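Local atomic coordinates of pesticidial crystal protein CRY2AA (Bacillus thuringiensis serovar kurstaki, PDB entry 1I5P), a protein that kills dipteran and lepidopteran larvae by binding to their midgut epithelial cells and promoting colloid-osmotic lysis. Residues 119-124 / 156-160; 267-271 / 470-474; 301-306 / 442-447; 553-558 / 607-613. All blocks are in the same frame, centred on the assembly; numbering follows the deposited sequence.

Contact 1: 119-124 / 156-160; sequences GLQANI and LFLNR
An arginine that reaches across a helix pair finds acceptors on the opposite helix, and residues 119-124 and 156-160 illustrate how. Both segments are helical, and they run antiparallel at 175°, their axes 10.7 Å apart. Leu-120 lies across from Arg-160 (CA to CA 7.1 Å) and Asn-123 across from Leu-156 (7.4 Å). Arg-160, chi1 m and chi2 and chi3 both t, extends its guanidinium to Asn-123, whose chi1 is m. Arg-160 NE and Arg-160 NH2 each donate to Asn-123 OD1 at 2.8 Å, so one carbonyl oxygen accepts two bonds in a forked arrangement. Arg-160 NH1 is satisfied by a salt bridge with Glu-116, one turn before Leu-120, while Asn-123 ND2 gives a weak bond to Glu-126. This is pairing within the helical bundle of the N-terminal domain, the part that, as in related delta endotoxins, is thought to form the pore. One face of the guanidinium lies over the backbone at Gly-119, with Arg-160 NE 3.4 Å from Gly-119 C; a CB there would clash with Arg-160 CZ. On the buried side Phe-157 CE2 meets Leu-120 CD1 and Phe-157 CZ meets Ile-124 CG1, both at 4.0 Å. Met-183 of helix 170-193 touches all three of these side chains, and His-184 stacks on the Phe-157 ring.

Contact 2: 267-271 / 470-474; sequences LMVSS and RKNNI
Buried polar groups are tolerable when each finds a partner, as segments 267-271 and 470-474 illustrate with two waters. Residues 267-268 form a short strand before irregular chain; residues 470-473 are a loop. The end-to-end directions of 268-271 and 470-473 differ by 122°, and Ser-271 lies nearest Lys-471 (CA to CA 4.5 Å). Lys-471 NZ donates to Asn-473 OD1 of its own segment at 2.9 Å and, weakly, across to Ser-270 OG at 3.4 Å; its chi2 of p bends an otherwise extended chain. His-485 also bonds this amine, and Thr-495 O holds Ser-270 OG. Of the waters, one lies 2.7 Å from both Ser-270 O and Asn-472 N, and the other joins Lys-471 NZ (2.8 Å), Ser-270 OG (3.1 Å) and Ser-271 OG (3.0 Å). Van der Waals contacts are few: Met-268 CE lies 3.6 Å from Asn-473 ND2, itself hydrogen-bonded to Leu-486 O, and Ser-271 CB 3.9 Å from Lys-471 CB. Lys-471 CA lies 3.5 Å from Ser-270 O in a CA-H...O contact. Asn-473 centres an inverse gamma turn, and irregular chain meets through water where the helical bundle and two beta domains of a three-domain Cry toxin converge.

Contact 3: 301-306 / 442-447; sequences QVNSNY and LHYNQI
Tight turns can present side chains to a neighbouring loop, as segments 301-306 and 442-447 demonstrate. A type II turn spans Gln-301 to Ser-304 and overlaps a type I turn from Asn-303 to Tyr-306; Asn-303 and Asn-445 both adopt positive phi. Val-302 and Asn-445 lie nearest, CA to CA 4.6 Å. Val-302, chi1 t, sets CG2 3.8 Å from Leu-442 CD2 and CG1 4.2 Å from Ile-447 CD1; Leu-442 is m,p and Ile-447 m,m. Asn-445, chi1 m, extends its amide between Asn-303 and Asn-305, while one water links Gln-301 O (3.1 Å) to Asn-445 N (2.7 Å). Tyr-444, chi1 t, brings OH within 3.1 Å of Asn-305 CG, but that hydroxyl bonds Ile-499 O, and Asn-305 ND2, on a chi1 p side chain, bonds Ala-501 O. In the beta-prism middle domain, the turns link helix 293-300 to strand 308-321; Leu-442 packs on that helix, and Tyr-444 reaches strand 510-513 of the C-terminal domain.

Contact 4: 553-558 / 607-613; sequences GNSTIR and INVTLNS
This is an antiparallel strand pairing in the C-terminal, lectin-like beta sandwich of jelly-roll topology, joining strands 555-561 and 602-610 and the turn after the latter. The strand segments run at 160°, their axes 4.6 Å apart. Thr-556 with Thr-610 and Arg-558 with Asn-608 are hydrogen-bonded pairs; Ile-557 with Val-609 is a non-hydrogen-bonded pair. The N to O distances are 2.8 Å in both directions between Thr-556 and Thr-610, and likewise between Arg-558 and Asn-608. Ile-557 and Val-609 share the face packed on Phe-617 of strand 617-626, with Ile-557 CG2 4.3 Å from Ile-607 CG2. Past the strand, Leu-611 centres an inverse gamma turn and the pairing continues differently: Asn-554 N donates to Ser-613 OG at 2.9 Å, and Ser-613 N to Asn-554 O at 3.1 Å. Thr-556 OG1, chi1 m, donates to Asn-612 OD1 at 2.8 Å. On that threonine face a water accepts from Arg-558 NH1 at 2.9 Å and lies 2.7 Å from Thr-610 OG1.

Overall arrangement
The four contacts are spread over a three-domain toxin, and no two touch. Contact 1, in the helical bundle, and contact 4, in the C-terminal sandwich, are peripheral and partly buried, their centres about 45 Å apart; both join regular elements, one through side chains and the other chiefly through backbone bonds. Contacts 2 and 3 are buried and consist largely of irregular chain; contact 2 relies on lysine, serine and water, contact 3 on Val-302 packing, a bridging water and the Asn-445 side chain. Contact 3 is nested along the chain within the loop closed by contact 2, their nearest atoms about 7 Å apart. Contact 2 is the most central, about 11 Å from the chain's centre.

Contact 1: 119-124 / 156-160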
loop_
_atom_site.group_PDB
_atom_site.type_symbol
_atom_site.label_atom_id
_atom_site.label_comp_id
_atom_site.label_asym_id
_atom_site.label_seq_id
_atom_site.Cartn_x
_atom_site.Cartn_y
_atom_site.Cartn_z
ATOM N N GLY A 119 -9.408 29.598 -3.309
ATOM C CA GLY A 119 -8.388 30.206 -4.145
ATOM C C GLY A 119 -7.619 29.207 -4.987
ATOM O O GLY A 119 -7.317 29.455 -6.161
ATOM N N LEU A 120 -7.292 28.076 -4.373
ATOM C CA LEU A 120 -6.564 27.012 -5.043
ATOM C C LEU A 120 -7.393 26.550 -6.243
ATOM O O LEU A 120 -6.901 26.489 -7.373
ATOM C CB LEU A 120 -6.345 25.859 -4.060
ATOM C CG LEU A 120 -5.184 24.894 -4.281
ATOM C CD1 LEU A 120 -3.888 25.666 -4.509
ATOM C CD2 LEU A 120 -5.051 23.988 -3.064
ATOM N N GLN A 121 -8.657 26.233 -5.986
ATOM C CA GLN A 121 -9.572 25.796 -7.035
ATOM C C GLN A 121 -9.628 26.820 -8.171
ATOM O O GLN A 121 -9.517 26.465 -9.341
ATOM C CB GLN A 121 -10.972 25.589 -6.443
ATOM C CG GLN A 121 -12.070 25.275 -7.447
ATOM C CD GLN A 121 -12.576 26.503 -8.179
ATOM O OE1 GLN A 121 -12.915 27.514 -7.564
ATOM N NE2 GLN A 121 -12.630 26.420 -9.502
ATOM N N ALA A 122 -9.789 28.093 -7.817
ATOM C CA ALA A 122 -9.875 29.163 -8.809
ATOM C C ALA A 122 -8.596 29.348 -9.616
ATOM O O ALA A 122 -8.617 29.358 -10.847
ATOM C CB ALA A 122 -10.239 30.477 -8.124
ATOM N N ASN A 123 -7.484 29.514 -8.911
ATOM C CA ASN A 123 -6.193 29.715 -9.546
ATOM C C ASN A 123 -5.846 28.591 -10.517
ATOM O O ASN A 123 -5.359 28.841 -11.616
ATOM C CB ASN A 123 -5.112 29.827 -8.474
ATOM C CG ASN A 123 -5.278 31.060 -7.607
ATOM O OD1 ASN A 123 -4.626 31.193 -6.575
ATOM N ND2 ASN A 123 -6.151 31.975 -8.031
ATOM N N ILE A 124 -6.089 27.353 -10.102
ATOM C CA ILE A 124 -5.797 26.200 -10.944
ATOM C C ILE A 124 -6.688 26.165 -12.178
ATOM O O ILE A 124 -6.225 25.827 -13.269
ATOM C CB ILE A 124 -5.978 24.876 -10.173
ATOM C CG1 ILE A 124 -4.919 24.774 -9.066
ATOM C CG2 ILE A 124 -5.883 23.702 -11.133
ATOM C CD1 ILE A 124 -5.076 23.561 -8.166
ATOM N N LEU A 156 1.582 31.149 -6.995
ATOM C CA LEU A 156 0.330 31.003 -6.266
ATOM C C LEU A 156 0.330 29.705 -5.459
ATOM O O LEU A 156 -0.206 29.658 -4.354
ATOM C CB LEU A 156 -0.857 31.040 -7.237
ATOM C CG LEU A 156 -1.161 32.440 -7.784
ATOM C CD1 LEU A 156 -2.189 32.362 -8.896
ATOM C CD2 LEU A 156 -1.659 33.332 -6.646
ATOM N N PHE A 157 0.935 28.655 -6.007
ATOM C CA PHE A 157 1.013 27.375 -5.307
ATOM C C PHE A 157 1.861 27.543 -4.044
ATOM O O PHE A 157 1.516 27.042 -2.971
ATOM C CB PHE A 157 1.649 26.309 -6.206
ATOM C CG PHE A 157 0.653 25.479 -6.973
ATOM C CD1 PHE A 157 0.806 25.278 -8.342
ATOM C CD2 PHE A 157 -0.408 24.858 -6.320
ATOM C CE1 PHE A 157 -0.081 24.467 -9.055
ATOM C CE2 PHE A 157 -1.301 24.046 -7.018
ATOM C CZ PHE A 157 -1.135 23.847 -8.391
ATOM N N LEU A 158 2.977 28.250 -4.190
ATOM C CA LEU A 158 3.891 28.499 -3.086
ATOM C C LEU A 158 3.250 29.338 -1.982
ATOM O O LEU A 158 3.595 29.194 -0.811
ATOM C CB LEU A 158 5.149 29.201 -3.601
ATOM C CG LEU A 158 6.000 28.422 -4.606
ATOM C CD1 LEU A 158 7.201 29.264 -5.021
ATOM C CD2 LEU A 158 6.456 27.111 -3.980
ATOM N N ASN A 159 2.317 30.210 -2.357
ATOM C CA ASN A 159 1.642 31.062 -1.383
ATOM C C ASN A 159 0.526 30.342 -0.645
ATOM O O ASN A 159 0.224 30.670 0.500
ATOM C CB ASN A 159 1.036 32.293 -2.056
ATOM C CG ASN A 159 2.080 33.235 -2.605
ATOM O OD1 ASN A 159 3.275 33.067 -2.365
ATOM N ND2 ASN A 159 1.632 34.244 -3.339
ATOM N N ARG A 160 -0.087 29.363 -1.296
ATOM C CA ARG A 160 -1.195 28.657 -0.676
ATOM C C ARG A 160 -0.878 27.392 0.121
ATOM O O ARG A 160 -1.421 27.199 1.206
ATOM C CB ARG A 160 -2.256 28.352 -1.733
ATOM C CG ARG A 160 -2.784 29.595 -2.438
ATOM C CD ARG A 160 -4.125 29.326 -3.091
ATOM N NE ARG A 160 -4.589 30.449 -3.903
ATOM C CZ ARG A 160 -5.214 31.525 -3.432
ATOM N NH1 ARG A 160 -5.467 31.645 -2.137
ATOM N NH2 ARG A 160 -5.596 32.480 -4.265
#

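Contact 2: 267-271 / 470-474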
loop_
_atom_site.group_PDB
_atom_site.type_symbol
_atom_site.label_atom_id
_atom_site.label_comp_id
_atom_site.label_asym_id
_atom_site.label_seq_id
_atom_site.Cartn_x
_atom_site.Cartn_y
_atom_site.Cartn_z
ATOM N N LEU A 267 5.018 3.747 -16.502
ATOM C CA LEU A 267 5.506 2.862 -15.458
ATOM C C LEU A 267 4.322 2.362 -14.644
ATOM O O LEU A 267 3.719 3.114 -13.871
ATOM C CB LEU A 267 6.467 3.604 -14.534
ATOM C CG LEU A 267 6.985 2.760 -13.370
ATOM C CD1 LEU A 267 7.729 1.552 -13.922
ATOM C CD2 LEU A 267 7.892 3.593 -12.485
ATOM N N MET A 268 3.987 1.093 -14.830
ATOM C CA MET A 268 2.876 0.496 -14.111
ATOM C C MET A 268 3.333 0.096 -12.707
ATOM O O MET A 268 4.166 -0.790 -12.550
ATOM C CB MET A 268 2.368 -0.742 -14.855
ATOM C CG MET A 268 1.226 -1.458 -14.147
ATOM S SD MET A 268 0.850 -3.085 -14.858
ATOM C CE MET A 268 2.069 -4.110 -14.031
ATOM N N VAL A 269 2.808 0.767 -11.693
ATOM C CA VAL A 269 3.155 0.445 -10.318
ATOM C C VAL A 269 2.317 -0.793 -10.011
ATOM O O VAL A 269 1.113 -0.687 -9.776
ATOM C CB VAL A 269 2.767 1.610 -9.384
ATOM C CG1 VAL A 269 3.077 1.260 -7.940
ATOM C CG2 VAL A 269 3.513 2.865 -9.808
ATOM N N SER A 270 2.953 -1.963 -10.029
ATOM C CA SER A 270 2.250 -3.225 -9.816
ATOM C C SER A 270 1.668 -3.444 -8.428
ATOM O O SER A 270 0.772 -4.272 -8.247
ATOM C CB SER A 270 3.163 -4.401 -10.171
ATOM O OG SER A 270 4.083 -4.657 -9.128
ATOM N N SER A 271 2.176 -2.715 -7.443
ATOM C CA SER A 271 1.669 -2.847 -6.084
ATOM C C SER A 271 2.125 -1.682 -5.227
ATOM O O SER A 271 3.064 -0.968 -5.579
ATOM C CB SER A 271 2.150 -4.162 -5.464
ATOM O OG SER A 271 3.562 -4.195 -5.394
ATOM N N ARG A 470 -2.904 -3.973 -3.538
ATOM C CA ARG A 470 -3.374 -3.884 -4.911
ATOM C C ARG A 470 -2.790 -4.972 -5.806
ATOM O O ARG A 470 -3.374 -5.309 -6.842
ATOM C CB ARG A 470 -3.020 -2.524 -5.500
ATOM C CG ARG A 470 -3.859 -1.369 -4.986
ATOM C CD ARG A 470 -3.607 -0.130 -5.821
ATOM N NE ARG A 470 -4.740 0.792 -5.783
ATOM C CZ ARG A 470 -4.862 1.807 -4.935
ATOM N NH1 ARG A 470 -3.913 2.045 -4.040
ATOM N NH2 ARG A 470 -5.931 2.588 -4.989
ATOM N N LYS A 471 -1.634 -5.506 -5.412
ATOM C CA LYS A 471 -0.954 -6.544 -6.181
ATOM C C LYS A 471 -1.928 -7.488 -6.874
ATOM O O LYS A 471 -2.783 -8.090 -6.231
ATOM C CB LYS A 471 -0.024 -7.352 -5.277
ATOM C CG LYS A 471 0.811 -8.370 -6.029
ATOM C CD LYS A 471 1.666 -7.681 -7.086
ATOM C CE LYS A 471 2.632 -8.657 -7.737
ATOM N NZ LYS A 471 3.594 -7.958 -8.638
ATOM N N ASN A 472 -1.786 -7.627 -8.187
ATOM C CA ASN A 472 -2.689 -8.489 -8.935
ATOM C C ASN A 472 -2.038 -9.116 -10.171
ATOM O O ASN A 472 -2.496 -10.154 -10.657
ATOM C CB ASN A 472 -3.927 -7.673 -9.333
ATOM C CG ASN A 472 -5.090 -8.536 -9.804
ATOM O OD1 ASN A 472 -5.241 -9.681 -9.389
ATOM N ND2 ASN A 472 -5.936 -7.967 -10.659
ATOM N N ASN A 473 -0.962 -8.508 -10.666
ATOM C CA ASN A 473 -0.292 -9.032 -11.855
ATOM C C ASN A 473 0.605 -10.222 -11.540
ATOM O O ASN A 473 1.825 -10.174 -11.706
ATOM C CB ASN A 473 0.514 -7.929 -12.556
ATOM C CG ASN A 473 1.686 -7.436 -11.737
ATOM O OD1 ASN A 473 1.578 -7.240 -10.530
ATOM N ND2 ASN A 473 2.818 -7.217 -12.401
ATOM N N ILE A 474 -0.028 -11.297 -11.088
ATOM C CA ILE A 474 0.669 -12.526 -10.752
ATOM C C ILE A 474 0.327 -13.547 -11.830
ATOM O O ILE A 474 -0.825 -13.960 -11.963
ATOM C CB ILE A 474 0.205 -13.079 -9.390
ATOM C CG1 ILE A 474 0.386 -12.014 -8.300
ATOM C CG2 ILE A 474 0.999 -14.337 -9.050
ATOM C CD1 ILE A 474 -0.335 -12.324 -6.994
HETATM O O HOH W 1 -1.118 -5.525 -9.740
HETATM O O HOH W 2 4.999 -6.436 -6.737
#

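Contact 3: 301-306 / 442-447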
loop_
_atom_site.group_PDB
_atom_site.type_symbol
_atom_site.label_atom_id
_atom_site.label_comp_id
_atom_site.label_asym_id
_atom_site.label_seq_id
_atom_site.Cartn_x
_atom_site.Cartn_y
_atom_site.Cartn_z
ATOM N N GLN A 301 3.726 -9.550 7.590
ATOM C CA GLN A 301 4.211 -9.757 6.227
ATOM C C GLN A 301 4.983 -11.061 6.041
ATOM O O GLN A 301 5.690 -11.234 5.050
ATOM C CB GLN A 301 5.070 -8.572 5.790
ATOM C CG GLN A 301 4.261 -7.299 5.613
ATOM C CD GLN A 301 5.105 -6.146 5.152
ATOM O OE1 GLN A 301 5.371 -5.998 3.958
ATOM N NE2 GLN A 301 5.544 -5.317 6.097
ATOM N N VAL A 302 4.853 -11.974 6.997
ATOM C CA VAL A 302 5.535 -13.256 6.892
ATOM C C VAL A 302 4.952 -14.011 5.705
ATOM O O VAL A 302 3.736 -14.151 5.586
ATOM C CB VAL A 302 5.358 -14.098 8.179
ATOM C CG1 VAL A 302 5.652 -15.578 7.892
ATOM C CG2 VAL A 302 6.290 -13.581 9.259
ATOM N N ASN A 303 5.830 -14.489 4.830
ATOM C CA ASN A 303 5.431 -15.234 3.642
ATOM C C ASN A 303 4.645 -14.366 2.664
ATOM O O ASN A 303 3.781 -14.867 1.952
ATOM C CB ASN A 303 4.587 -16.456 4.028
ATOM C CG ASN A 303 5.401 -17.551 4.711
ATOM O OD1 ASN A 303 6.624 -17.580 4.613
ATOM N ND2 ASN A 303 4.713 -18.472 5.384
ATOM N N SER A 304 4.936 -13.068 2.632
ATOM C CA SER A 304 4.241 -12.155 1.724
ATOM C C SER A 304 4.548 -12.454 0.264
ATOM O O SER A 304 3.797 -12.053 -0.621
ATOM C CB SER A 304 4.630 -10.701 2.012
ATOM O OG SER A 304 3.793 -10.128 3.003
ATOM N N ASN A 305 5.655 -13.147 0.015
ATOM C CA ASN A 305 6.046 -13.472 -1.349
ATOM C C ASN A 305 5.377 -14.749 -1.855
ATOM O O ASN A 305 5.518 -15.117 -3.021
ATOM C CB ASN A 305 7.568 -13.588 -1.447
ATOM C CG ASN A 305 8.136 -14.659 -0.539
ATOM O OD1 ASN A 305 7.737 -14.791 0.614
ATOM N ND2 ASN A 305 9.089 -15.426 -1.059
ATOM N N TYR A 306 4.636 -15.419 -0.978
ATOM C CA TYR A 306 3.933 -16.637 -1.359
ATOM C C TYR A 306 2.484 -16.333 -1.727
ATOM O O TYR A 306 1.987 -15.230 -1.476
ATOM C CB TYR A 306 3.972 -17.661 -0.221
ATOM C CG TYR A 306 5.307 -18.357 -0.093
ATOM C CD1 TYR A 306 6.349 -17.779 0.626
ATOM C CD2 TYR A 306 5.548 -19.563 -0.751
ATOM C CE1 TYR A 306 7.606 -18.380 0.683
ATOM C CE2 TYR A 306 6.797 -20.173 -0.702
ATOM C CZ TYR A 306 7.820 -19.579 0.013
ATOM O OH TYR A 306 9.051 -20.188 0.034
ATOM N N LEU A 442 10.560 -10.039 13.600
ATOM C CA LEU A 442 10.887 -11.216 12.800
ATOM C C LEU A 442 11.688 -10.845 11.562
ATOM O O LEU A 442 11.597 -9.718 11.073
ATOM C CB LEU A 442 9.613 -11.936 12.358
ATOM C CG LEU A 442 8.869 -12.773 13.392
ATOM C CD1 LEU A 442 8.577 -11.944 14.624
ATOM C CD2 LEU A 442 7.582 -13.284 12.770
ATOM N N HIS A 443 12.486 -11.787 11.063
ATOM C CA HIS A 443 13.257 -11.535 9.855
ATOM C C HIS A 443 12.408 -12.004 8.684
ATOM O O HIS A 443 11.289 -12.491 8.884
ATOM C CB HIS A 443 14.609 -12.270 9.892
ATOM C CG HIS A 443 14.505 -13.763 9.954
ATOM N ND1 HIS A 443 14.115 -14.530 8.877
ATOM C CD2 HIS A 443 14.772 -14.632 10.958
ATOM C CE1 HIS A 443 14.148 -15.807 9.214
ATOM N NE2 HIS A 443 14.543 -15.896 10.472
ATOM N N TYR A 444 12.923 -11.850 7.466
ATOM C CA TYR A 444 12.193 -12.245 6.267
ATOM C C TYR A 444 11.682 -13.686 6.359
ATOM O O TYR A 444 12.457 -14.622 6.564
ATOM C CB TYR A 444 13.091 -12.091 5.039
ATOM C CG TYR A 444 12.358 -12.216 3.721
ATOM C CD1 TYR A 444 11.582 -11.162 3.227
ATOM C CD2 TYR A 444 12.439 -13.389 2.967
ATOM C CE1 TYR A 444 10.905 -11.273 2.007
ATOM C CE2 TYR A 444 11.767 -13.514 1.750
ATOM C CZ TYR A 444 11.004 -12.448 1.275
ATOM O OH TYR A 444 10.354 -12.563 0.072
ATOM N N ASN A 445 10.368 -13.848 6.210
ATOM C CA ASN A 445 9.725 -15.155 6.266
ATOM C C ASN A 445 10.114 -16.008 7.463
ATOM O O ASN A 445 10.150 -17.233 7.370
ATOM C CB ASN A 445 9.999 -15.942 4.977
ATOM C CG ASN A 445 9.229 -15.401 3.792
ATOM O OD1 ASN A 445 9.354 -15.901 2.671
ATOM N ND2 ASN A 445 8.421 -14.375 4.032
ATOM N N GLN A 446 10.409 -15.372 8.587
ATOM C CA GLN A 446 10.756 -16.139 9.767
ATOM C C GLN A 446 9.520 -16.845 10.280
ATOM O O GLN A 446 8.451 -16.244 10.387
ATOM C CB GLN A 446 11.311 -15.242 10.871
ATOM C CG GLN A 446 11.363 -15.926 12.235
ATOM C CD GLN A 446 12.276 -15.220 13.211
ATOM O OE1 GLN A 446 12.394 -13.993 13.196
ATOM N NE2 GLN A 446 12.915 -15.990 14.082
ATOM N N ILE A 447 9.666 -18.127 10.586
ATOM C CA ILE A 447 8.557 -18.899 11.109
ATOM C C ILE A 447 8.747 -19.019 12.615
ATOM O O ILE A 447 9.582 -19.786 13.089
ATOM C CB ILE A 447 8.503 -20.305 10.482
ATOM C CG1 ILE A 447 8.344 -20.189 8.962
ATOM C CG2 ILE A 447 7.355 -21.097 11.085
ATOM C CD1 ILE A 447 7.079 -19.459 8.516
HETATM O O HOH W 3 8.627 -11.741 6.008
#

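Contact 4: 553-558 / 607-613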
loop_
_atom_site.group_PDB
_atom_site.type_symbol
_atom_site.label_atom_id
_atom_site.label_comp_id
_atom_site.label_asym_id
_atom_site.label_seq_id
_atom_site.Cartn_x
_atom_site.Cartn_y
_atom_site.Cartn_z
ATOM N N GLY A 553 26.316 4.105 3.128
ATOM C CA GLY A 553 27.643 3.529 3.185
ATOM C C GLY A 553 27.867 2.945 1.807
ATOM O O GLY A 553 26.998 3.071 0.942
ATOM N N ASN A 554 29.014 2.315 1.582
ATOM C CA ASN A 554 29.288 1.730 0.278
ATOM C C ASN A 554 28.787 0.305 0.149
ATOM O O ASN A 554 28.813 -0.475 1.102
ATOM C CB ASN A 554 30.780 1.760 -0.031
ATOM C CG ASN A 554 31.265 3.132 -0.424
ATOM O OD1 ASN A 554 30.666 3.800 -1.264
ATOM N ND2 ASN A 554 32.369 3.559 0.178
ATOM N N SER A 555 28.326 -0.015 -1.052
ATOM C CA SER A 555 27.815 -1.335 -1.356
ATOM C C SER A 555 28.029 -1.614 -2.837
ATOM O O SER A 555 28.262 -0.694 -3.624
ATOM C CB SER A 555 26.326 -1.418 -1.003
ATOM O OG SER A 555 25.595 -0.369 -1.616
ATOM N N THR A 556 27.967 -2.885 -3.213
ATOM C CA THR A 556 28.151 -3.269 -4.603
ATOM C C THR A 556 26.970 -4.115 -5.052
ATOM O O THR A 556 26.595 -5.083 -4.386
ATOM C CB THR A 556 29.447 -4.079 -4.793
ATOM O OG1 THR A 556 30.564 -3.296 -4.356
ATOM C CG2 THR A 556 29.637 -4.449 -6.264
ATOM N N ILE A 557 26.387 -3.746 -6.186
ATOM C CA ILE A 557 25.246 -4.472 -6.716
ATOM C C ILE A 557 25.624 -5.294 -7.943
ATOM O O ILE A 557 26.233 -4.784 -8.881
ATOM C CB ILE A 557 24.105 -3.509 -7.112
ATOM C CG1 ILE A 557 23.728 -2.617 -5.930
ATOM C CG2 ILE A 557 22.882 -4.306 -7.546
ATOM C CD1 ILE A 557 22.697 -1.563 -6.269
ATOM N N ARG A 558 25.264 -6.572 -7.920
ATOM C CA ARG A 558 25.530 -7.470 -9.037
ATOM C C ARG A 558 24.205 -8.060 -9.501
ATOM O O ARG A 558 23.579 -8.857 -8.797
ATOM C CB ARG A 558 26.491 -8.587 -8.623
ATOM C CG ARG A 558 27.941 -8.129 -8.466
ATOM C CD ARG A 558 28.845 -9.278 -8.038
ATOM N NE ARG A 558 30.262 -8.914 -8.087
ATOM C CZ ARG A 558 30.862 -8.082 -7.242
ATOM N NH1 ARG A 558 30.175 -7.513 -6.259
ATOM N NH2 ARG A 558 32.155 -7.819 -7.382
ATOM N N ILE A 607 19.545 -10.379 -7.815
ATOM C CA ILE A 607 20.136 -9.162 -7.285
ATOM C C ILE A 607 21.033 -9.520 -6.104
ATOM O O ILE A 607 20.550 -9.882 -5.029
ATOM C CB ILE A 607 19.041 -8.168 -6.834
ATOM C CG1 ILE A 607 18.116 -7.845 -8.017
ATOM C CG2 ILE A 607 19.677 -6.898 -6.307
ATOM C CD1 ILE A 607 17.000 -6.849 -7.703
ATOM N N ASN A 608 22.342 -9.433 -6.319
ATOM C CA ASN A 608 23.313 -9.746 -5.280
ATOM C C ASN A 608 23.934 -8.475 -4.726
ATOM O O ASN A 608 24.386 -7.609 -5.473
ATOM C CB ASN A 608 24.397 -10.675 -5.829
ATOM C CG ASN A 608 25.538 -10.887 -4.848
ATOM O OD1 ASN A 608 26.465 -10.080 -4.769
ATOM N ND2 ASN A 608 25.466 -11.967 -4.085
ATOM N N VAL A 609 23.955 -8.368 -3.405
ATOM C CA VAL A 609 24.497 -7.184 -2.771
ATOM C C VAL A 609 25.685 -7.465 -1.867
ATOM O O VAL A 609 25.657 -8.366 -1.027
ATOM C CB VAL A 609 23.411 -6.449 -1.952
ATOM C CG1 VAL A 609 24.017 -5.242 -1.244
ATOM C CG2 VAL A 609 22.279 -6.009 -2.872
ATOM N N THR A 610 26.730 -6.673 -2.064
ATOM C CA THR A 610 27.945 -6.768 -1.278
ATOM C C THR A 610 27.926 -5.559 -0.357
ATOM O O THR A 610 27.848 -4.426 -0.829
ATOM C CB THR A 610 29.197 -6.685 -2.174
ATOM O OG1 THR A 610 29.177 -7.759 -3.122
ATOM C CG2 THR A 610 30.461 -6.774 -1.335
ATOM N N LEU A 611 27.974 -5.792 0.951
ATOM C CA LEU A 611 27.964 -4.693 1.911
ATOM C C LEU A 611 29.397 -4.303 2.236
ATOM O O LEU A 611 29.935 -4.671 3.277
ATOM C CB LEU A 611 27.235 -5.105 3.191
ATOM C CG LEU A 611 25.753 -5.455 3.047
ATOM C CD1 LEU A 611 25.189 -5.796 4.417
ATOM C CD2 LEU A 611 24.993 -4.285 2.428
ATOM N N ASN A 612 30.011 -3.556 1.328
ATOM C CA ASN A 612 31.386 -3.122 1.502
ATOM C C ASN A 612 31.620 -2.470 2.861
ATOM O O ASN A 612 32.486 -2.906 3.622
ATOM C CB ASN A 612 31.769 -2.152 0.382
ATOM C CG ASN A 612 31.566 -2.752 -0.998
ATOM O OD1 ASN A 612 30.644 -2.377 -1.719
ATOM N ND2 ASN A 612 32.426 -3.692 -1.369
ATOM N N SER A 613 30.844 -1.435 3.173
ATOM C CA SER A 613 30.994 -0.730 4.442
ATOM C C SER A 613 30.460 -1.490 5.657
ATOM O O SER A 613 30.707 -1.098 6.794
ATOM C CB SER A 613 30.317 0.639 4.361
ATOM O OG SER A 613 31.009 1.502 3.475
HETATM O O HOH W 4 27.488 -7.607 -5.196
#